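Local coordinates for protein acyl-coenzyme A oxidase 1 (Yarrowia lipolytica, PDB 5Y9D) that oxidises 2,3-saturated acyl-CoAs to (2E)-enoyl-CoAs with the help of FAD, passing the electrons to oxygen to give hydrogen peroxide in peroxisomal beta-oxidation, at residues L470-G475 / E556-R561; S481-L486 / R536-Y541; E524-A529 / G609-E614; N532-T537 / F562-I567. One frame throughout, in Å; residues are numbered along the deposited sequence.

In the fold
Three long helices, 467-486, 519-544 and 558-581, meet pairwise in interactions 1, 2 and 4. Interaction 1 joins the first to the third, interaction 2 the first to the second, and interaction 4 the second to the third. Interaction 3 ties helix 519-544 to the short helix 608-613. Interactions 1 and 4 have centres about 9 Å apart, and interactions 2 and 4 share Arg536 and Thr537. Interaction 3 touches interaction 4, where Glu614 reaches Asn532. Interaction 1 alone of the four holds a residue of the flavin pocket: the Leu472 side chain lies about 4 Å from a bound FAD, between nearest atoms.

Interaction 1. Residues L470-G475 / E556-R561; sequences LCLSMG and ELSQQR
The Arg561 guanidinium, packed against Leu472, donates through NH2 to Ser558 OG at 3.1 Å, with 145° at the hydrogen. The serine oxygen lies at the edge of the guanidinium, in its plane. Ser558 OG also makes a weak hydrogen bond to Glu555 O. The other end of the group, Arg561 NH1, comes within 3.1 Å of Leu472 O.

Leu472 lies over one face of the guanidinium, offset toward its rim. Its CB is 3.8 Å from Arg561 CZ, and the two side chains cross at about a right angle. Further out, Leu472 CD2 reaches across to the Ser558 backbone, 3.3 Å from Ser558 O. The arginine chain bends at chi3 (-61°), which turns its flat end back to Ser558, one turn earlier in the same helix.

Gly475 lets the backbones come close: its CA is 4.0 Å from the CA of Arg561. Gly475 CA also makes a CH...O contact with Arg561 O at 3.5 Å. Without a side chain on Gly475, Arg561 CB can rest directly on the glycine backbone.

Leu472 belongs to the FAD pocket and touches the flavin cofactor. Tyr356 of the second subunit packs on both Leu472 and Ser558. A buried arginine, presumably charged, aligned by Ser558 and covered by a leucine, thus backs one residue of the cofactor pocket, and its charge may polarise the nearby carbonyl of Leu472.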
loop_
_atom_site.group_PDB
_atom_site.type_symbol
_atom_site.label_atom_id
_atom_site.label_comp_id
_atom_site.label_asym_id
_atom_site.label_seq_id
_atom_site.Cartn_x
_atom_site.Cartn_y
_atom_site.Cartn_z
ATOM N N LEU A 470 -16.017 5.887 8.931
ATOM C CA LEU A 470 -16.497 4.813 9.787
ATOM C C LEU A 470 -15.908 4.907 11.193
ATOM O O LEU A 470 -16.642 4.712 12.161
ATOM C CB LEU A 470 -16.250 3.435 9.177
ATOM C CG LEU A 470 -17.052 3.100 7.913
ATOM C CD1 LEU A 470 -16.824 1.643 7.520
ATOM C CD2 LEU A 470 -18.534 3.358 8.099
ATOM N N CYS A 471 -14.625 5.237 11.312
ATOM C CA CYS A 471 -14.002 5.459 12.627
ATOM C C CYS A 471 -14.689 6.595 13.381
ATOM O O CYS A 471 -14.942 6.474 14.583
ATOM C CB CYS A 471 -12.516 5.785 12.505
ATOM S SG CYS A 471 -11.593 4.418 11.798
ATOM N N LEU A 472 -14.986 7.685 12.680
ATOM C CA LEU A 472 -15.725 8.790 13.274
ATOM C C LEU A 472 -17.080 8.360 13.763
ATOM O O LEU A 472 -17.488 8.791 14.818
ATOM C CB LEU A 472 -15.922 9.948 12.305
ATOM C CG LEU A 472 -14.667 10.679 11.862
ATOM C CD1 LEU A 472 -15.063 11.850 10.951
ATOM C CD2 LEU A 472 -13.879 11.182 13.060
ATOM N N SER A 473 -17.783 7.529 13.009
ATOM C CA SER A 473 -19.081 6.974 13.471
ATOM C C SER A 473 -18.953 6.108 14.724
ATOM O O SER A 473 -19.804 6.164 15.618
ATOM C CB SER A 473 -19.777 6.154 12.383
ATOM O OG SER A 473 -19.616 6.765 11.121
ATOM N N MET A 474 -17.922 5.280 14.795
ATOM C CA MET A 474 -17.778 4.465 15.988
ATOM C C MET A 474 -17.404 5.356 17.188
ATOM O O MET A 474 -18.011 5.269 18.240
ATOM C CB MET A 474 -16.762 3.353 15.796
ATOM C CG MET A 474 -16.764 2.373 16.960
ATOM S SD MET A 474 -15.223 1.473 17.069
ATOM C CE MET A 474 -15.871 -0.193 16.929
ATOM N N GLY A 475 -16.436 6.234 17.013
ATOM C CA GLY A 475 -16.126 7.210 18.054
ATOM C C GLY A 475 -17.373 7.884 18.622
ATOM O O GLY A 475 -17.541 7.935 19.829
ATOM N N GLU A 556 -15.610 18.765 16.169
ATOM C CA GLU A 556 -14.492 19.315 16.954
ATOM C C GLU A 556 -13.659 18.177 17.517
ATOM O O GLU A 556 -12.431 18.275 17.567
ATOM C CB GLU A 556 -14.939 20.297 18.067
ATOM C CG GLU A 556 -14.703 21.777 17.734
ATOM C CD GLU A 556 -13.224 22.169 17.641
ATOM O OE1 GLU A 556 -12.457 21.950 18.611
ATOM O OE2 GLU A 556 -12.811 22.721 16.602
ATOM N N LEU A 557 -14.348 17.091 17.872
ATOM C CA LEU A 557 -13.759 15.883 18.484
ATOM C C LEU A 557 -13.368 14.769 17.493
ATOM O O LEU A 557 -13.012 13.667 17.901
ATOM C CB LEU A 557 -14.730 15.324 19.567
ATOM C CG LEU A 557 -14.561 15.789 21.032
ATOM C CD1 LEU A 557 -13.701 17.045 21.174
ATOM C CD2 LEU A 557 -15.921 15.988 21.700
ATOM N N SER A 558 -13.249 15.112 16.222
ATOM C CA SER A 558 -12.989 14.111 15.207
ATOM C C SER A 558 -11.709 13.331 15.463
ATOM O O SER A 558 -11.717 12.120 15.390
ATOM C CB SER A 558 -12.853 14.790 13.850
ATOM O OG SER A 558 -14.099 14.958 13.236
ATOM N N GLN A 559 -10.621 14.004 15.803
ATOM C CA GLN A 559 -9.376 13.304 16.082
ATOM C C GLN A 559 -9.512 12.401 17.294
ATOM O O GLN A 559 -8.955 11.321 17.336
ATOM C CB GLN A 559 -8.216 14.271 16.261
ATOM C CG GLN A 559 -6.918 13.613 16.692
ATOM C CD GLN A 559 -6.197 12.900 15.562
ATOM O OE1 GLN A 559 -6.741 12.712 14.477
ATOM N NE2 GLN A 559 -4.963 12.496 15.817
ATOM N N GLN A 560 -10.230 12.883 18.294
ATOM C CA GLN A 560 -10.512 12.119 19.497
ATOM C C GLN A 560 -11.363 10.888 19.231
ATOM O O GLN A 560 -11.147 9.851 19.819
ATOM C CB GLN A 560 -11.173 13.006 20.551
ATOM C CG GLN A 560 -10.229 13.973 21.235
ATOM C CD GLN A 560 -10.006 15.242 20.443
ATOM O OE1 GLN A 560 -10.601 15.447 19.396
ATOM N NE2 GLN A 560 -9.140 16.100 20.941
ATOM N N ARG A 561 -12.349 11.024 18.358
ATOM C CA ARG A 561 -13.210 9.912 18.011
ATOM C C ARG A 561 -12.435 8.793 17.337
ATOM O O ARG A 561 -12.685 7.634 17.596
ATOM C CB ARG A 561 -14.371 10.369 17.135
ATOM C CG ARG A 561 -15.522 10.972 17.911
ATOM C CD ARG A 561 -16.693 11.296 17.012
ATOM N NE ARG A 561 -16.341 12.269 15.992
ATOM C CZ ARG A 561 -17.052 12.493 14.897
ATOM N NH1 ARG A 561 -18.154 11.812 14.670
ATOM N NH2 ARG A 561 -16.659 13.402 14.027
#

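Interaction 2. Residues S481-L486 / R536-Y541; sequences SALQIL and RTTDKY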
loop_
_atom_site.group_PDB
_atom_site.type_symbol
_atom_site.label_atom_id
_atom_site.label_comp_id
_atom_site.label_asym_id
_atom_site.label_seq_id
_atom_site.Cartn_x
_atom_site.Cartn_y
_atom_site.Cartn_z
ATOM N N SER A 481 -22.503 5.808 24.080
ATOM C CA SER A 481 -22.625 4.672 24.969
ATOM C C SER A 481 -22.182 5.020 26.385
ATOM O O SER A 481 -22.800 4.594 27.336
ATOM C CB SER A 481 -21.817 3.522 24.425
ATOM O OG SER A 481 -22.464 3.062 23.275
ATOM N N ALA A 482 -21.113 5.802 26.483
ATOM C CA ALA A 482 -20.619 6.356 27.733
ATOM C C ALA A 482 -21.659 7.208 28.463
ATOM O O ALA A 482 -21.794 7.096 29.674
ATOM C CB ALA A 482 -19.351 7.188 27.477
ATOM N N LEU A 483 -22.376 8.068 27.736
ATOM C CA LEU A 483 -23.468 8.845 28.344
ATOM C C LEU A 483 -24.568 7.928 28.857
ATOM O O LEU A 483 -25.056 8.111 29.953
ATOM C CB LEU A 483 -24.045 9.873 27.360
ATOM C CG LEU A 483 -23.063 10.957 26.903
ATOM C CD1 LEU A 483 -23.717 11.768 25.797
ATOM C CD2 LEU A 483 -22.618 11.844 28.051
ATOM N N GLN A 484 -24.949 6.925 28.078
ATOM C CA GLN A 484 -25.909 5.948 28.578
ATOM C C GLN A 484 -25.376 5.389 29.886
ATOM O O GLN A 484 -26.096 5.412 30.875
ATOM C CB GLN A 484 -26.193 4.831 27.567
ATOM C CG GLN A 484 -27.207 5.190 26.485
ATOM C CD GLN A 484 -28.663 4.962 26.922
ATOM O OE1 GLN A 484 -29.324 5.880 27.438
ATOM N NE2 GLN A 484 -29.170 3.735 26.717
ATOM N N ILE A 485 -24.110 4.952 29.908
ATOM C CA ILE A 485 -23.517 4.366 31.117
ATOM C C ILE A 485 -23.576 5.350 32.300
ATOM O O ILE A 485 -24.029 4.999 33.402
ATOM C CB ILE A 485 -22.053 3.909 30.892
ATOM C CG1 ILE A 485 -21.998 2.701 29.948
ATOM C CG2 ILE A 485 -21.378 3.541 32.219
ATOM C CD1 ILE A 485 -20.644 2.482 29.322
ATOM N N LEU A 486 -23.132 6.578 32.071
ATOM C CA LEU A 486 -23.193 7.617 33.099
ATOM C C LEU A 486 -24.639 7.864 33.588
ATOM O O LEU A 486 -24.880 8.136 34.760
ATOM C CB LEU A 486 -22.536 8.908 32.591
ATOM C CG LEU A 486 -21.039 8.808 32.279
ATOM C CD1 LEU A 486 -20.428 10.114 31.774
ATOM C CD2 LEU A 486 -20.301 8.282 33.503
ATOM N N ARG A 536 -12.560 10.610 28.730
ATOM C CA ARG A 536 -12.041 11.957 28.489
ATOM C C ARG A 536 -12.789 12.630 27.322
ATOM O O ARG A 536 -13.206 13.800 27.418
ATOM C CB ARG A 536 -10.530 11.928 28.197
ATOM C CG ARG A 536 -9.873 13.299 28.257
ATOM C CD ARG A 536 -8.545 13.381 27.507
ATOM N NE ARG A 536 -8.708 13.431 26.046
ATOM C CZ ARG A 536 -7.764 13.819 25.183
ATOM N NH1 ARG A 536 -6.566 14.224 25.608
ATOM N NH2 ARG A 536 -8.022 13.805 23.881
ATOM N N THR A 537 -12.945 11.889 26.222
ATOM C CA THR A 537 -13.590 12.406 25.035
ATOM C C THR A 537 -15.018 12.723 25.382
ATOM O O THR A 537 -15.513 13.775 25.013
ATOM C CB THR A 537 -13.544 11.411 23.852
ATOM O OG1 THR A 537 -12.179 11.152 23.493
ATOM C CG2 THR A 537 -14.278 11.990 22.638
ATOM N N THR A 538 -15.677 11.853 26.131
ATOM C CA THR A 538 -17.031 12.176 26.595
ATOM C C THR A 538 -17.087 13.435 27.480
ATOM O O THR A 538 -18.073 14.195 27.456
ATOM C CB THR A 538 -17.645 11.013 27.348
ATOM O OG1 THR A 538 -17.613 9.848 26.503
ATOM C CG2 THR A 538 -19.066 11.340 27.724
ATOM N N ASP A 539 -16.019 13.656 28.239
ATOM C CA ASP A 539 -15.874 14.886 29.002
ATOM C C ASP A 539 -15.835 16.135 28.120
ATOM O O ASP A 539 -16.606 17.057 28.355
ATOM C CB ASP A 539 -14.625 14.837 29.898
ATOM C CG ASP A 539 -14.771 15.684 31.140
ATOM O OD1 ASP A 539 -15.642 15.351 31.978
ATOM O OD2 ASP A 539 -14.021 16.674 31.273
ATOM N N LYS A 540 -14.940 16.175 27.128
ATOM C CA LYS A 540 -14.851 17.336 26.243
ATOM C C LYS A 540 -16.185 17.587 25.552
ATOM O O LYS A 540 -16.572 18.733 25.339
ATOM C CB LYS A 540 -13.757 17.173 25.192
ATOM C CG LYS A 540 -12.327 17.170 25.725
ATOM C CD LYS A 540 -11.811 18.570 26.055
ATOM C CE LYS A 540 -10.307 18.689 25.808
ATOM N NZ LYS A 540 -9.834 20.097 25.953
ATOM N N TYR A 541 -16.891 16.522 25.211
ATOM C CA TYR A 541 -18.147 16.640 24.465
ATOM C C TYR A 541 -19.172 17.361 25.291
ATOM O O TYR A 541 -19.789 18.291 24.815
ATOM C CB TYR A 541 -18.661 15.259 24.023
ATOM C CG TYR A 541 -20.068 15.213 23.458
ATOM C CD1 TYR A 541 -20.328 15.470 22.106
ATOM C CD2 TYR A 541 -21.136 14.860 24.262
ATOM C CE1 TYR A 541 -21.627 15.398 21.592
ATOM C CE2 TYR A 541 -22.422 14.778 23.754
ATOM C CZ TYR A 541 -22.660 15.055 22.435
ATOM O OH TYR A 541 -23.951 14.962 22.009
#
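The Tyr541 ring is the flat group here, and Leu483 meets it obliquely: Leu483 CD1 is 3.9 Å from Tyr541 CE2. Leu483 runs roughly perpendicular to the tyrosine side chain. Away from this contact, the same ring stacks with Phe554. The motif is a near-perpendicular helix crossing in the C-terminal, all-helical part of the acyl-CoA oxidase fold. The segments of helices 467-486 and 519-544 run at 87° to each other, with axes 10.3 Å apart at their closest.

Such a steep angle keeps the contact short. Thr538 stands at the middle of it, with both its branches in use. OG1 sits beside the backbone N (chi1 -55°), which leaves the CG2 methyl anti to that N and facing Leu483, whose CD2 is 3.6 Å away. Leu483 and Thr538 lie alongside each other, pointing opposite ways. On the other branch, Thr538 OG1 turns back into its own helix and hydrogen-bonds to Ile534 O. This bond satisfies the hydroxyl, which can therefore lie against the Ala482 methyl. Tyr541 is reached one turn later on the same helix. Its ring carbon CG is anti to the backbone N (chi1 170°), and the ring extends toward Leu483.

Val479, one turn before Leu483, continues the contact and touches Thr537, Thr538 and Tyr541. Leu486 adds a looser, solvent-exposed contact, its CD1 4.4 Å from Thr538 CG2. The backbones come nearest between Ala482 and Thr538, and here Ala482 CB sits 3.3 Å from Thr538 OG1.

Interaction 3. Residues E524-A529 / G609-E614; sequences EAFRTA and GIFLRE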
loop_
_atom_site.group_PDB
_atom_site.type_symbol
_atom_site.label_atom_id
_atom_site.label_comp_id
_atom_site.label_asym_id
_atom_site.label_seq_id
_atom_site.Cartn_x
_atom_site.Cartn_y
_atom_site.Cartn_z
ATOM N N GLU A 524 -7.043 -5.925 30.874
ATOM C CA GLU A 524 -7.313 -4.832 31.785
ATOM C C GLU A 524 -6.489 -3.616 31.409
ATOM O O GLU A 524 -6.967 -2.489 31.510
ATOM C CB GLU A 524 -7.023 -5.276 33.231
ATOM C CG GLU A 524 -7.326 -4.227 34.301
ATOM C CD GLU A 524 -8.763 -3.734 34.247
ATOM O OE1 GLU A 524 -9.621 -4.551 33.854
ATOM O OE2 GLU A 524 -9.040 -2.551 34.578
ATOM N N ALA A 525 -5.257 -3.828 30.943
ATOM C CA ALA A 525 -4.435 -2.692 30.535
ATOM C C ALA A 525 -5.061 -2.023 29.340
ATOM O O ALA A 525 -5.097 -0.779 29.239
ATOM C CB ALA A 525 -3.023 -3.119 30.214
ATOM N N PHE A 526 -5.580 -2.851 28.441
ATOM C CA PHE A 526 -6.144 -2.313 27.213
ATOM C C PHE A 526 -7.456 -1.639 27.468
ATOM O O PHE A 526 -7.660 -0.529 26.984
ATOM C CB PHE A 526 -6.239 -3.364 26.098
ATOM C CG PHE A 526 -5.130 -3.244 25.125
ATOM C CD1 PHE A 526 -3.956 -3.930 25.317
ATOM C CD2 PHE A 526 -5.219 -2.354 24.084
ATOM C CE1 PHE A 526 -2.902 -3.775 24.452
ATOM C CE2 PHE A 526 -4.171 -2.189 23.218
ATOM C CZ PHE A 526 -3.008 -2.903 23.404
ATOM N N ARG A 527 -8.325 -2.293 28.236
ATOM C CA ARG A 527 -9.594 -1.698 28.668
ATOM C C ARG A 527 -9.434 -0.347 29.388
ATOM O O ARG A 527 -10.167 0.611 29.124
ATOM C CB ARG A 527 -10.331 -2.673 29.557
ATOM C CG ARG A 527 -10.863 -3.852 28.780
ATOM C CD ARG A 527 -11.493 -4.894 29.659
ATOM N NE ARG A 527 -12.273 -5.794 28.824
ATOM C CZ ARG A 527 -12.837 -6.924 29.228
ATOM N NH1 ARG A 527 -12.754 -7.355 30.486
ATOM N NH2 ARG A 527 -13.515 -7.620 28.346
ATOM N N THR A 528 -8.450 -0.278 30.273
ATOM C CA THR A 528 -8.056 0.963 30.929
ATOM C C THR A 528 -7.630 2.057 29.962
ATOM O O THR A 528 -8.012 3.214 30.135
ATOM C CB THR A 528 -6.891 0.681 31.904
ATOM O OG1 THR A 528 -7.340 -0.265 32.873
ATOM C CG2 THR A 528 -6.442 1.927 32.592
ATOM N N ALA A 529 -6.806 1.717 28.976
ATOM C CA ALA A 529 -6.399 2.719 27.979
ATOM C C ALA A 529 -7.610 3.165 27.173
ATOM O O ALA A 529 -7.811 4.342 26.947
ATOM C CB ALA A 529 -5.301 2.192 27.054
ATOM N N GLY A 609 3.231 5.355 23.415
ATOM C CA GLY A 609 2.816 6.678 23.850
ATOM C C GLY A 609 1.577 6.596 24.709
ATOM O O GLY A 609 1.542 7.155 25.807
ATOM N N ILE A 610 0.578 5.859 24.230
ATOM C CA ILE A 610 -0.744 5.849 24.861
ATOM C C ILE A 610 -0.720 5.260 26.268
ATOM O O ILE A 610 -1.471 5.704 27.119
ATOM C CB ILE A 610 -1.788 5.110 23.988
ATOM C CG1 ILE A 610 -2.131 5.956 22.759
ATOM C CG2 ILE A 610 -3.069 4.822 24.770
ATOM C CD1 ILE A 610 -2.418 5.167 21.492
ATOM N N PHE A 611 0.126 4.265 26.509
ATOM C CA PHE A 611 0.165 3.587 27.814
ATOM C C PHE A 611 1.040 4.326 28.843
ATOM O O PHE A 611 0.858 4.140 30.041
ATOM C CB PHE A 611 0.623 2.126 27.657
ATOM C CG PHE A 611 -0.371 1.261 26.943
ATOM C CD1 PHE A 611 -1.372 0.591 27.650
ATOM C CD2 PHE A 611 -0.328 1.124 25.565
ATOM C CE1 PHE A 611 -2.318 -0.194 26.993
ATOM C CE2 PHE A 611 -1.265 0.332 24.901
ATOM C CZ PHE A 611 -2.268 -0.320 25.617
ATOM N N LEU A 612 1.989 5.143 28.371
ATOM C CA LEU A 612 2.797 6.006 29.251
ATOM C C LEU A 612 2.101 7.333 29.495
ATOM O O LEU A 612 2.301 7.970 30.535
ATOM C CB LEU A 612 4.171 6.295 28.635
ATOM C CG LEU A 612 5.349 5.367 28.961
ATOM C CD1 LEU A 612 4.943 3.909 28.998
ATOM C CD2 LEU A 612 6.478 5.575 27.958
ATOM N N ARG A 613 1.313 7.773 28.512
ATOM C CA ARG A 613 0.515 8.992 28.654
ATOM C C ARG A 613 -0.340 8.759 29.874
ATOM O O ARG A 613 -0.431 9.608 30.754
ATOM C CB ARG A 613 -0.380 9.239 27.411
ATOM C CG ARG A 613 -0.268 10.631 26.770
ATOM C CD ARG A 613 -1.104 11.690 27.483
ATOM N NE ARG A 613 -2.520 11.593 27.137
ATOM C CZ ARG A 613 -3.487 12.353 27.655
ATOM N NH1 ARG A 613 -4.744 12.182 27.264
ATOM N NH2 ARG A 613 -3.215 13.285 28.562
ATOM N N GLU A 614 -0.913 7.558 29.933
ATOM C CA GLU A 614 -1.961 7.218 30.880
ATOM C C GLU A 614 -1.480 6.630 32.201
ATOM O O GLU A 614 -2.312 6.175 33.000
ATOM C CB GLU A 614 -2.934 6.229 30.203
ATOM C CG GLU A 614 -3.731 6.839 29.060
ATOM C CD GLU A 614 -4.553 8.015 29.536
ATOM O OE1 GLU A 614 -5.361 7.822 30.471
ATOM O OE2 GLU A 614 -4.358 9.128 29.006
#
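Phe526 and Phe611 form a T-shaped pair. The edge of the Phe611 ring points at the face of the Phe526 ring, with planes at 72° and centroids 4.9 Å apart. The leading atom is Phe611 CZ. It stands over the centre of the Phe526 ring and is 3.5 Å from Phe526 CZ. This sets the ring hydrogen of one phenyl against the pi cloud of the other, the usual favourable edge-to-face geometry.

The rest of the Phe611 edge is used as well. Its CE1 lies 3.6 Å from Ala525 O, which sits near the plane of the ring. The same CE1 is 3.8 Å from Ala529 CB, but that methyl approaches obliquely. Phe611 thus fits between the Phe526 ring and the small side chain of Ala529, one turn along helix 519-544. Phe611 CG is anti to the carbonyl carbon (chi1 -68°), which brings the ring over to helix 519-544. Ile610 adds a lighter contact, with CG2 4.1 Å from Ala529 CB.

The segment axes cross at 79°, 10.5 Å apart at their closest, so a few side chains carry the whole crossing. Glu614 is the first residue past the short helix, and its OE1 takes a hydrogen bond from Asn532 ND2. Arg613 points to the second subunit, where it forms a salt bridge with Asp623 of that chain. Around the aromatic pair, Ile604 of helix 589-606 touches both rings, and Ile610 packs on Ile567 of helix 558-581. Helix 608-613 is seated among three longer helices.

Interaction 4. Residues N532-T537 / F562-I567; sequences NNILRT and FQCARI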
loop_
_atom_site.group_PDB
_atom_site.type_symbol
_atom_site.label_atom_id
_atom_site.label_comp_id
_atom_site.label_asym_id
_atom_site.label_seq_id
_atom_site.Cartn_x
_atom_site.Cartn_y
_atom_site.Cartn_z
ATOM N N ASN A 532 -10.387 5.261 29.504
ATOM C CA ASN A 532 -9.905 6.592 29.829
ATOM C C ASN A 532 -9.980 7.562 28.641
ATOM O O ASN A 532 -10.427 8.688 28.799
ATOM C CB ASN A 532 -8.463 6.514 30.352
ATOM C CG ASN A 532 -8.356 5.896 31.739
ATOM O OD1 ASN A 532 -9.343 5.437 32.350
ATOM N ND2 ASN A 532 -7.136 5.871 32.243
ATOM N N ASN A 533 -9.528 7.135 27.461
ATOM C CA ASN A 533 -9.734 7.942 26.244
ATOM C C ASN A 533 -11.207 8.221 25.974
ATOM O O ASN A 533 -11.570 9.361 25.663
ATOM C CB ASN A 533 -9.118 7.294 25.017
ATOM C CG ASN A 533 -7.618 7.487 24.959
ATOM O OD1 ASN A 533 -6.865 6.918 25.768
ATOM N ND2 ASN A 533 -7.167 8.282 23.994
ATOM N N ILE A 534 -12.054 7.206 26.106
ATOM C CA ILE A 534 -13.471 7.418 25.839
ATOM C C ILE A 534 -14.050 8.380 26.855
ATOM O O ILE A 534 -14.796 9.287 26.471
ATOM C CB ILE A 534 -14.300 6.132 25.925
ATOM C CG1 ILE A 534 -13.961 5.203 24.777
ATOM C CG2 ILE A 534 -15.788 6.455 25.880
ATOM C CD1 ILE A 534 -14.134 3.742 25.120
ATOM N N LEU A 535 -13.729 8.159 28.142
ATOM C CA LEU A 535 -14.281 8.979 29.240
ATOM C C LEU A 535 -13.803 10.412 29.156
ATOM O O LEU A 535 -14.565 11.323 29.430
ATOM C CB LEU A 535 -14.007 8.363 30.635
ATOM C CG LEU A 535 -14.901 7.141 31.005
ATOM C CD1 LEU A 535 -14.645 6.544 32.381
ATOM C CD2 LEU A 535 -16.363 7.464 30.895
ATOM N N ARG A 536 -12.560 10.610 28.730
ATOM C CA ARG A 536 -12.041 11.957 28.489
ATOM C C ARG A 536 -12.789 12.630 27.322
ATOM O O ARG A 536 -13.206 13.800 27.418
ATOM C CB ARG A 536 -10.530 11.928 28.197
ATOM C CG ARG A 536 -9.873 13.299 28.257
ATOM C CD ARG A 536 -8.545 13.381 27.507
ATOM N NE ARG A 536 -8.708 13.431 26.046
ATOM C CZ ARG A 536 -7.764 13.819 25.183
ATOM N NH1 ARG A 536 -6.566 14.224 25.608
ATOM N NH2 ARG A 536 -8.022 13.805 23.881
ATOM N N THR A 537 -12.945 11.889 26.222
ATOM C CA THR A 537 -13.590 12.406 25.035
ATOM C C THR A 537 -15.018 12.723 25.382
ATOM O O THR A 537 -15.513 13.775 25.013
ATOM C CB THR A 537 -13.544 11.411 23.852
ATOM O OG1 THR A 537 -12.179 11.152 23.493
ATOM C CG2 THR A 537 -14.278 11.990 22.638
ATOM N N PHE A 562 -11.502 9.150 16.468
ATOM C CA PHE A 562 -10.609 8.185 15.837
ATOM C C PHE A 562 -9.827 7.418 16.887
ATOM O O PHE A 562 -9.863 6.197 16.911
ATOM C CB PHE A 562 -9.630 8.844 14.847
ATOM C CG PHE A 562 -8.632 7.881 14.246
ATOM C CD1 PHE A 562 -8.963 7.108 13.130
ATOM C CD2 PHE A 562 -7.380 7.721 14.804
ATOM C CE1 PHE A 562 -8.039 6.213 12.580
ATOM C CE2 PHE A 562 -6.461 6.830 14.269
ATOM C CZ PHE A 562 -6.789 6.072 13.168
ATOM N N GLN A 563 -9.134 8.133 17.757
ATOM C CA GLN A 563 -8.367 7.477 18.816
ATOM C C GLN A 563 -9.171 6.432 19.563
ATOM O O GLN A 563 -8.682 5.324 19.806
ATOM C CB GLN A 563 -7.811 8.489 19.786
ATOM C CG GLN A 563 -6.449 9.017 19.366
ATOM C CD GLN A 563 -5.353 8.004 19.666
ATOM O OE1 GLN A 563 -5.329 6.896 19.099
ATOM N NE2 GLN A 563 -4.452 8.365 20.573
ATOM N N CYS A 564 -10.420 6.748 19.872
ATOM C CA CYS A 564 -11.215 5.866 20.693
ATOM C C CYS A 564 -11.621 4.613 19.942
ATOM O O CYS A 564 -11.585 3.507 20.480
ATOM C CB CYS A 564 -12.438 6.618 21.224
ATOM S SG CYS A 564 -11.968 8.043 22.243
ATOM N N ALA A 565 -11.986 4.794 18.680
ATOM C CA ALA A 565 -12.359 3.690 17.832
ATOM C C ALA A 565 -11.194 2.763 17.789
ATOM O O ALA A 565 -11.338 1.559 17.942
ATOM C CB ALA A 565 -12.685 4.179 16.432
ATOM N N ARG A 566 -10.023 3.349 17.611
ATOM C CA ARG A 566 -8.825 2.573 17.407
ATOM C C ARG A 566 -8.477 1.735 18.593
ATOM O O ARG A 566 -8.278 0.562 18.402
ATOM C CB ARG A 566 -7.610 3.445 17.062
ATOM C CG ARG A 566 -6.545 2.655 16.302
ATOM C CD ARG A 566 -5.175 2.905 16.836
ATOM N NE ARG A 566 -4.499 3.950 16.099
ATOM C CZ ARG A 566 -3.460 4.640 16.577
ATOM N NH1 ARG A 566 -3.012 4.400 17.816
ATOM N NH2 ARG A 566 -2.874 5.577 15.817
ATOM N N ILE A 567 -8.350 2.338 19.790
ATOM C CA ILE A 567 -8.013 1.560 20.994
ATOM C C ILE A 567 -9.096 0.539 21.353
ATOM O O ILE A 567 -8.786 -0.566 21.730
ATOM C CB ILE A 567 -7.775 2.387 22.275
ATOM C CG1 ILE A 567 -7.109 3.724 22.000
ATOM C CG2 ILE A 567 -6.897 1.605 23.250
ATOM C CD1 ILE A 567 -5.782 3.594 21.287
#
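Cys564 lays its sulfur against the turn formed by Asn533, Ile534 and Thr537. The SG is 3.4 Å from Thr537 OG1 and 3.7 Å from Asn533 O. SG is also 4.0 Å from Asn533 CB, and Cys564 CB lies 4.1 Å from Ile534 CG1. With SG anti to its own carbonyl carbon (chi1 -61°), the thiol reaches directly across to the neighbouring helix.

The two oxygens near the sulfur are themselves paired. Thr537 OG1 donates to Asn533 O at 2.9 Å, and Thr537 N donates to the same oxygen. The two donors come from opposite faces of the carbonyl plane. The OG1 bond holds the threonine hydroxyl beside the sulfur.

The helix segments run nearly antiparallel, at 155°, with axes 9.2 Å apart. Here helices 519-544 and 558-581 pack side by side in the C-terminal helical region. Ile534 also rests on Ala482 of helix 467-486. The contact is buried and mixed in character. Because the hydroxyl proton of Thr537 is spent on Asn533 O, the sulfur contact probably rests on dispersion and weak polar attraction.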